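Local coordinates for monooxygenase (Agrobacterium tumefaciens, PDB 2I7G), which probably acts as a flavin-dependent monooxygenase of the luciferase-like family, an oxidoreductase built on a TIM barrel, at residues 70-75 and 141-146; 310-315 and 356-361. All coordinates share one frame; numbering follows the deposited sequence. Where two conformers were deposited one is given.

Contact 1: 70-75 and 141-146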
ATOM      1  N   GLU B  70     -11.089   1.470  -6.343  1.00 25.24           N
ATOM      2  CA  GLU B  70     -11.219   0.490  -5.257  1.00 23.82           C
ATOM      3  C   GLU B  70     -12.529  -0.280  -5.396  1.00 23.88           C
ATOM      4  O   GLU B  70     -13.596   0.329  -5.446  1.00 23.24           O
ATOM      5  CB  GLU B  70     -11.270   1.250  -3.919  1.00 23.41           C
ATOM      6  CG  GLU B  70     -11.461   0.347  -2.677  1.00 22.63           C
ATOM      7  CD  GLU B  70     -11.694   1.125  -1.372  1.00 24.39           C
ATOM      8  OE1 GLU B  70     -11.578   2.390  -1.361  1.00 24.47           O
ATOM      9  OE2 GLU B  70     -12.013   0.446  -0.372  1.00 25.58           O
ATOM     10  N   HIS B  71     -12.444  -1.603  -5.424  1.00 23.33           N
ATOM     11  CA  HIS B  71     -13.625  -2.500  -5.387  1.00 23.65           C
ATOM     12  C   HIS B  71     -13.406  -3.697  -4.464  1.00 24.64           C
ATOM     13  O   HIS B  71     -12.263  -4.026  -4.158  1.00 22.85           O
ATOM     14  CB  HIS B  71     -13.997  -2.974  -6.795  1.00 24.15           C
ATOM     15  CG  HIS B  71     -14.494  -1.852  -7.657  1.00 23.99           C
ATOM     16  ND1 HIS B  71     -15.842  -1.568  -7.823  1.00 30.40           N
ATOM     17  CD2 HIS B  71     -13.819  -0.900  -8.335  1.00 24.44           C
ATOM     18  CE1 HIS B  71     -15.962  -0.481  -8.573  1.00 27.78           C
ATOM     19  NE2 HIS B  71     -14.752  -0.062  -8.902  1.00 30.55           N
ATOM     20  N   HIS B  72     -14.517  -4.326  -4.018  1.00 23.52           N
ATOM     21  CA  HIS B  72     -14.484  -5.431  -3.057  1.00 24.22           C
ATOM     22  C   HIS B  72     -15.351  -6.584  -3.577  1.00 25.57           C
ATOM     23  O   HIS B  72     -16.409  -6.910  -3.008  1.00 25.85           O
ATOM     24  CB  HIS B  72     -14.936  -4.926  -1.676  1.00 24.38           C
ATOM     25  CG  HIS B  72     -14.009  -3.895  -1.122  1.00 23.78           C
ATOM     26  ND1 HIS B  72     -12.892  -4.228  -0.385  1.00 25.51           N
ATOM     27  CD2 HIS B  72     -13.997  -2.542  -1.235  1.00 23.67           C
ATOM     28  CE1 HIS B  72     -12.245  -3.126  -0.046  1.00 23.88           C
ATOM     29  NE2 HIS B  72     -12.885  -2.089  -0.569  1.00 23.59           N
ATOM     30  N   ARG B  73     -14.895  -7.202  -4.664  1.00 25.42           N
ATOM     31  CA  ARG B  73     -15.692  -8.215  -5.368  1.00 26.11           C
ATOM     32  C   ARG B  73     -14.760  -9.179  -6.090  1.00 25.95           C
ATOM     33  O   ARG B  73     -13.641  -8.803  -6.452  1.00 25.45           O
ATOM     34  CB  ARG B  73     -16.588  -7.520  -6.390  1.00 26.81           C
ATOM     35  CG  ARG B  73     -17.887  -7.096  -5.824  1.00 33.15           C
ATOM     36  CD  ARG B  73     -18.700  -6.303  -6.813  1.00 40.02           C
ATOM     37  NE  ARG B  73     -18.584  -6.764  -8.196  1.00 43.83           N
ATOM     38  CZ  ARG B  73     -19.554  -6.613  -9.083  1.00 48.78           C
ATOM     39  NH1 ARG B  73     -20.698  -6.054  -8.699  1.00 49.79           N
ATOM     40  NH2 ARG B  73     -19.394  -7.015 -10.339  1.00 50.33           N
ATOM     41  N   PRO B  74     -15.211 -10.421  -6.311  1.00 26.60           N
ATOM     42  CA  PRO B  74     -14.297 -11.374  -6.938  1.00 26.60           C
ATOM     43  C   PRO B  74     -13.866 -10.970  -8.337  1.00 26.91           C
ATOM     44  O   PRO B  74     -12.845 -11.448  -8.797  1.00 28.55           O
ATOM     45  CB  PRO B  74     -15.099 -12.709  -6.966  1.00 27.45           C
ATOM     46  CG  PRO B  74     -16.515 -12.331  -6.715  1.00 28.13           C
ATOM     47  CD  PRO B  74     -16.522 -11.015  -5.968  1.00 27.09           C
ATOM     48  N   ASP B  75     -14.606 -10.089  -9.017  1.00 25.89           N
ATOM     49  CA  ASP B  75     -14.213  -9.758 -10.372  1.00 26.29           C
ATOM     50  C   ASP B  75     -13.329  -8.509 -10.499  1.00 24.29           C
ATOM     51  O   ASP B  75     -13.165  -7.989 -11.618  1.00 24.39           O
ATOM     52  CB  ASP B  75     -15.424  -9.647 -11.293  1.00 28.25           C
ATOM     53  CG  ASP B  75     -16.486  -8.677 -10.783  1.00 32.69           C
ATOM     54  OD1 ASP B  75     -16.500  -8.334  -9.598  1.00 36.66           O
ATOM     55  OD2 ASP B  75     -17.369  -8.303 -11.582  1.00 37.03           O
ATOM     56  N   PRO B 141     -21.002  -3.343   4.032  1.00 27.81           N
ATOM     57  CA  PRO B 141     -21.108  -4.446   5.001  1.00 27.72           C
ATOM     58  C   PRO B 141     -19.762  -5.023   5.429  1.00 27.29           C
ATOM     59  O   PRO B 141     -19.639  -5.541   6.533  1.00 27.52           O
ATOM     60  CB  PRO B 141     -21.891  -5.506   4.227  1.00 28.15           C
ATOM     61  CG  PRO B 141     -22.684  -4.762   3.283  1.00 28.60           C
ATOM     62  CD  PRO B 141     -21.784  -3.663   2.810  1.00 27.89           C
ATOM     63  N   LEU B 142     -18.755  -4.925   4.572  1.00 26.61           N
ATOM     64  CA  LEU B 142     -17.439  -5.475   4.917  1.00 26.89           C
ATOM     65  C   LEU B 142     -16.768  -4.667   6.025  1.00 27.34           C
ATOM     66  O   LEU B 142     -15.961  -5.196   6.802  1.00 26.93           O
ATOM     67  CB  LEU B 142     -16.544  -5.536   3.657  1.00 26.39           C
ATOM     68  CG  LEU B 142     -15.110  -6.066   3.783  1.00 26.67           C
ATOM     69  CD1 LEU B 142     -15.062  -7.423   4.550  1.00 24.02           C
ATOM     70  CD2 LEU B 142     -14.388  -6.110   2.376  1.00 26.09           C
ATOM     71  N   PHE B 143     -17.100  -3.379   6.092  1.00 27.35           N
ATOM     72  CA  PHE B 143     -16.457  -2.459   7.040  1.00 28.45           C
ATOM     73  C   PHE B 143     -17.352  -2.035   8.215  1.00 29.30           C
ATOM     74  O   PHE B 143     -16.968  -1.215   9.048  1.00 31.01           O
ATOM     75  CB  PHE B 143     -15.799  -1.290   6.247  1.00 27.80           C
ATOM     76  CG  PHE B 143     -14.742  -1.773   5.277  1.00 26.62           C
ATOM     77  CD1 PHE B 143     -13.523  -2.253   5.762  1.00 24.82           C
ATOM     78  CD2 PHE B 143     -14.995  -1.841   3.890  1.00 26.79           C
ATOM     79  CE1 PHE B 143     -12.544  -2.773   4.883  1.00 26.59           C
ATOM     80  CE2 PHE B 143     -14.011  -2.361   3.006  1.00 25.43           C
ATOM     81  CZ  PHE B 143     -12.794  -2.819   3.510  1.00 27.21           C
ATOM     82  N   GLY B 144     -18.526  -2.643   8.300  1.00 29.64           N
ATOM     83  CA  GLY B 144     -19.378  -2.516   9.469  1.00 30.77           C
ATOM     84  C   GLY B 144     -20.244  -1.277   9.515  1.00 31.55           C
ATOM     85  O   GLY B 144     -20.775  -0.942  10.580  1.00 31.72           O
ATOM     86  N   TYR B 145     -20.429  -0.617   8.367  1.00 30.34           N
ATOM     87  CA  TYR B 145     -21.208   0.641   8.322  1.00 31.12           C
ATOM     88  C   TYR B 145     -22.700   0.410   8.036  1.00 31.89           C
ATOM     89  O   TYR B 145     -23.106  -0.706   7.704  1.00 33.86           O
ATOM     90  CB  TYR B 145     -20.549   1.664   7.356  1.00 30.14           C
ATOM     91  CG  TYR B 145     -19.174   2.107   7.831  1.00 30.43           C
ATOM     92  CD1 TYR B 145     -19.037   2.926   8.958  1.00 30.94           C
ATOM     93  CD2 TYR B 145     -18.011   1.694   7.175  1.00 28.19           C
ATOM     94  CE1 TYR B 145     -17.777   3.325   9.415  1.00 30.23           C
ATOM     95  CE2 TYR B 145     -16.736   2.077   7.643  1.00 28.29           C
ATOM     96  CZ  TYR B 145     -16.634   2.906   8.745  1.00 31.99           C
ATOM     97  OH  TYR B 145     -15.385   3.293   9.233  1.00 34.30           O
ATOM     98  N   ASP B 146     -23.529   1.425   8.249  0.60 31.32           N
ATOM     99  CA  ASP B 146     -24.914   1.360   7.793  0.60 30.42           C
ATOM    100  C   ASP B 146     -25.025   2.275   6.576  0.60 29.74           C
ATOM    101  O   ASP B 146     -24.408   3.340   6.549  0.60 28.05           O
ATOM    102  CB  ASP B 146     -25.881   1.789   8.899  0.60 30.53           C
ATOM    103  CG  ASP B 146     -25.820   0.876  10.141  0.60 32.09           C
ATOM    104  OD1 ASP B 146     -25.629  -0.358   9.993  0.60 32.29           O
ATOM    105  OD2 ASP B 146     -25.981   1.402  11.269  0.60 33.18           O
TER
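The ring of Phe143 drives its edge into one face of the His72 imidazole, a T-shaped pair with centroids 5.2 Å apart and planes turned 76° against each other. The rim carbons do the touching: Phe143 CE2 stands 3.6 Å from His72 CE1, and CZ of the same phenyl reaches that carbon too. Phe143 CG lies anti to its carbonyl carbon (chi1 -60°), from where the ring rim meets the imidazole. Leu142 joins obliquely, its CD2 methyl lying 3.7 Å from His72 ND1, and Leu142 CG also packs over a face of the phenyl.

At the edge of the imidazole, Glu70 helps to fix the ring's rotation. His72 NE2 donates to Glu70 OE2 at 2.7 Å along a nearly straight path (176°), in the ring plane and onto the anti lone pair of the carboxylate. Val103 N is hydrogen-bonded to Glu70 OE1. The second subunit completes the setting: its Arg111 forms a salt bridge with Glu70 OE2 and a cation-pi contact with Phe143, while its Gln114 is hydrogen-bonded to His72 ND1.

Both imidazole nitrogens are therefore engaged, NE2 by an in-plane carboxylate, while the phenyl edge presses on a face. The contact joins the loop after strand 65-68 to the end of helix 136-143 at the dimer interface. Glu70 would be expected to polarise the His72 N-H, an effect probably tempered by the arginine sharing the same carboxylate oxygen.

Contact 2: 310-315 and 356-361; sequences EPELVA and APLVRK
Apolar contacts between Ala315 and the pair Leu358 and Val359 form the inner part of this helix-helix seam. The Ala315 CB methyl touches Leu358 CB at 3.8 Å and, at the same distance, CG2 of Val359. That valine methyl also lies 3.8 Å from Ala315 CA, so it rests against backbone as well as side chain. Val359 CG1 is anti to the backbone N (chi1 176°), which puts CG2 beside that N and on the alanine. With so small a residue at the meeting point, the CA atoms of Ala315 and Val359 come within 5.7 Å.

A mixed contact continues the seam toward the surface. Leu358 extends its CD1 methyl to the carboxylate carbon of Glu312, CD1 to CD 3.6 Å, and the two side chains cross at about a right angle. Glu312 bends at chi2 (-109°), bringing its CG and carboxylate up against the CD1 methyl of Leu358, with CD2 slightly farther off; this is van der Waals contact to an acid modelled in two conformers. Lys361 stays distant, its NZ 6.6 Å from Glu312 OE1, leaving at most a long-range attraction of opposite charges.

The short segments 311-315 and 356-361 run roughly parallel, their axes 9.2 Å apart at closest and crossing at -37°. Glu310 occupies the N-cap position of helix 311-325, and its N is hydrogen-bonded to Thr264 OG1. One turn earlier on helix 341-363, Val355 meets Pro311 and Ala315, while Leu350 and Lys354 also pack on Pro311. Pro311 and Val314 rest on Ile260 of barrel strand 252-260, and Arg360 forms a salt bridge with Asp64 just before strand 65-68.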
ATOM      1  N   GLU B 310     -11.357   5.406 -34.003  1.00 22.96           N
ATOM      2  CA  GLU B 310      -9.967   5.648 -34.419  1.00 23.49           C
ATOM      3  C   GLU B 310      -9.438   6.932 -33.720  1.00 22.81           C
ATOM      4  O   GLU B 310     -10.231   7.711 -33.150  1.00 22.82           O
ATOM      5  CB  GLU B 310      -9.852   5.786 -35.947  1.00 23.91           C
ATOM      6  CG  GLU B 310     -10.562   7.030 -36.486  1.00 24.18           C
ATOM      7  CD  GLU B 310     -10.264   7.264 -37.989  1.00 29.11           C
ATOM      8  OE1 GLU B 310      -9.861   6.284 -38.665  1.00 35.02           O
ATOM      9  OE2 GLU B 310     -10.451   8.411 -38.465  1.00 34.71           O
ATOM     10  N   PRO B 311      -8.107   7.129 -33.708  1.00 22.55           N
ATOM     11  CA  PRO B 311      -7.589   8.269 -32.928  1.00 22.91           C
ATOM     12  C   PRO B 311      -8.159   9.656 -33.272  1.00 23.75           C
ATOM     13  O   PRO B 311      -8.484  10.435 -32.359  1.00 22.68           O
ATOM     14  CB  PRO B 311      -6.061   8.170 -33.115  1.00 22.58           C
ATOM     15  CG  PRO B 311      -5.841   6.696 -33.313  1.00 24.60           C
ATOM     16  CD  PRO B 311      -7.007   6.300 -34.241  1.00 22.48           C
ATOM     17  N   GLU B 312      -8.315   9.964 -34.559  0.50 23.80           N
ATOM     18  CA  GLU B 312      -8.800  11.293 -34.947  0.50 24.90           C
ATOM     19  C   GLU B 312     -10.245  11.542 -34.501  0.50 25.05           C
ATOM     20  O   GLU B 312     -10.595  12.669 -34.131  0.50 24.87           O
ATOM     21  CB  GLU B 312      -8.602  11.540 -36.451  0.50 25.61           C
ATOM     22  CG  GLU B 312      -7.120  11.634 -36.854  0.50 28.46           C
ATOM     23  CD  GLU B 312      -6.637  13.032 -37.250  0.50 33.55           C
ATOM     24  OE1 GLU B 312      -5.512  13.117 -37.783  0.50 34.86           O
ATOM     25  OE2 GLU B 312      -7.349  14.043 -37.034  0.50 35.64           O
ATOM     26  N   LEU B 313     -11.068  10.488 -34.501  1.00 24.62           N
ATOM     27  CA  LEU B 313     -12.456  10.597 -34.035  1.00 25.41           C
ATOM     28  C   LEU B 313     -12.502  10.867 -32.544  1.00 25.73           C
ATOM     29  O   LEU B 313     -13.244  11.737 -32.078  1.00 25.85           O
ATOM     30  CB  LEU B 313     -13.245   9.316 -34.352  1.00 25.44           C
ATOM     31  CG  LEU B 313     -14.770   9.439 -34.155  1.00 25.54           C
ATOM     32  CD1 LEU B 313     -15.393  10.370 -35.221  1.00 26.70           C
ATOM     33  CD2 LEU B 313     -15.477   8.092 -34.184  1.00 25.40           C
ATOM     34  N   VAL B 314     -11.698  10.114 -31.788  1.00 24.91           N
ATOM     35  CA  VAL B 314     -11.691  10.293 -30.335  1.00 24.23           C
ATOM     36  C   VAL B 314     -11.140  11.678 -29.969  1.00 24.09           C
ATOM     37  O   VAL B 314     -11.696  12.344 -29.085  1.00 24.51           O
ATOM     38  CB  VAL B 314     -10.926   9.167 -29.656  1.00 23.78           C
ATOM     39  CG1 VAL B 314     -10.753   9.460 -28.125  1.00 24.29           C
ATOM     40  CG2 VAL B 314     -11.706   7.857 -29.882  1.00 24.15           C
ATOM     41  N   ALA B 315     -10.075  12.107 -30.655  1.00 23.91           N
ATOM     42  CA  ALA B 315      -9.459  13.419 -30.364  1.00 23.67           C
ATOM     43  C   ALA B 315     -10.481  14.519 -30.630  1.00 24.00           C
ATOM     44  O   ALA B 315     -10.621  15.452 -29.842  1.00 22.96           O
ATOM     45  CB  ALA B 315      -8.184  13.635 -31.203  1.00 23.22           C
ATOM     46  N   ALA B 356      -3.451  12.241 -27.988  1.00 24.72           N
ATOM     47  CA  ALA B 356      -2.963  13.320 -27.092  1.00 27.00           C
ATOM     48  C   ALA B 356      -2.354  14.510 -27.863  1.00 27.95           C
ATOM     49  O   ALA B 356      -2.728  15.658 -27.600  1.00 28.74           O
ATOM     50  CB  ALA B 356      -1.958  12.772 -26.025  1.00 27.17           C
ATOM     51  N   PRO B 357      -1.405  14.256 -28.791  1.00 28.99           N
ATOM     52  CA  PRO B 357      -0.838  15.371 -29.564  1.00 29.32           C
ATOM     53  C   PRO B 357      -1.868  16.215 -30.336  1.00 29.02           C
ATOM     54  O   PRO B 357      -1.719  17.442 -30.365  1.00 29.02           O
ATOM     55  CB  PRO B 357       0.159  14.686 -30.513  1.00 29.36           C
ATOM     56  CG  PRO B 357       0.571  13.434 -29.719  1.00 31.48           C
ATOM     57  CD  PRO B 357      -0.739  12.975 -29.109  1.00 29.81           C
ATOM     58  N   LEU B 358      -2.875  15.570 -30.930  1.00 27.96           N
ATOM     59  CA  LEU B 358      -3.960  16.258 -31.627  1.00 27.83           C
ATOM     60  C   LEU B 358      -4.717  17.182 -30.663  1.00 27.83           C
ATOM     61  O   LEU B 358      -4.923  18.378 -30.962  1.00 27.82           O
ATOM     62  CB  LEU B 358      -4.929  15.268 -32.283  1.00 27.35           C
ATOM     63  CG  LEU B 358      -4.461  14.555 -33.569  1.00 29.65           C
ATOM     64  CD1 LEU B 358      -5.410  13.355 -33.905  1.00 30.85           C
ATOM     65  CD2 LEU B 358      -4.358  15.536 -34.739  1.00 28.77           C
ATOM     66  N   VAL B 359      -5.096  16.630 -29.507  1.00 25.97           N
ATOM     67  CA  VAL B 359      -5.846  17.393 -28.509  1.00 26.06           C
ATOM     68  C   VAL B 359      -5.007  18.547 -27.977  1.00 27.07           C
ATOM     69  O   VAL B 359      -5.474  19.690 -27.977  1.00 26.47           O
ATOM     70  CB  VAL B 359      -6.353  16.516 -27.361  1.00 26.39           C
ATOM     71  CG1 VAL B 359      -7.045  17.411 -26.327  1.00 24.37           C
ATOM     72  CG2 VAL B 359      -7.323  15.397 -27.911  1.00 24.34           C
ATOM     73  N   ARG B 360      -3.764  18.262 -27.592  1.00 27.40           N
ATOM     74  CA  ARG B 360      -2.892  19.298 -27.040  1.00 28.28           C
ATOM     75  C   ARG B 360      -2.619  20.420 -28.044  1.00 29.40           C
ATOM     76  O   ARG B 360      -2.588  21.598 -27.662  1.00 29.28           O
ATOM     77  CB  ARG B 360      -1.573  18.695 -26.535  1.00 27.78           C
ATOM     78  CG  ARG B 360      -1.711  17.813 -25.300  1.00 28.41           C
ATOM     79  CD  ARG B 360      -0.432  16.972 -25.045  1.00 27.95           C
ATOM     80  NE  ARG B 360      -0.620  16.102 -23.886  1.00 26.20           N
ATOM     81  CZ  ARG B 360      -0.074  14.899 -23.732  1.00 29.42           C
ATOM     82  NH1 ARG B 360       0.717  14.397 -24.684  1.00 27.04           N
ATOM     83  NH2 ARG B 360      -0.318  14.195 -22.608  1.00 25.50           N
ATOM     84  N   LYS B 361      -2.437  20.057 -29.313  0.50 30.10           N
ATOM     85  CA  LYS B 361      -2.158  21.018 -30.396  0.50 31.14           C
ATOM     86  C   LYS B 361      -3.321  21.992 -30.597  0.50 32.11           C
ATOM     87  O   LYS B 361      -3.119  23.205 -30.743  0.50 31.90           O
ATOM     88  CB  LYS B 361      -1.810  20.265 -31.697  0.50 31.19           C
ATOM     89  CG  LYS B 361      -2.003  21.015 -33.032  0.50 31.42           C
ATOM     90  CD  LYS B 361      -1.340  20.281 -34.223  0.50 31.26           C
ATOM     91  CE  LYS B 361      -1.869  18.841 -34.475  0.50 31.64           C
ATOM     92  NZ  LYS B 361      -2.958  18.719 -35.505  0.50 29.78           N
TER

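From the N terminus the chain enters the barrel through strand 23-28, and contact 1 opens in the loop after strand 65-68. It closes at the end of helix 136-143, spanning barrel strands 96-99 and 127-131. Much later, contact 2 opens at the start of helix 311-325 and closes near the end of helix 341-363, with strand 329-333 inside its loop. The contacts follow in series, neither nested nor crossed. Their centres lie 38 Å apart on opposite sides of the chain's centre: contact 1 joins loop and helix end beside the second subunit, whereas contact 2 pairs the last two helices through segments that no other chain of the assembly touches.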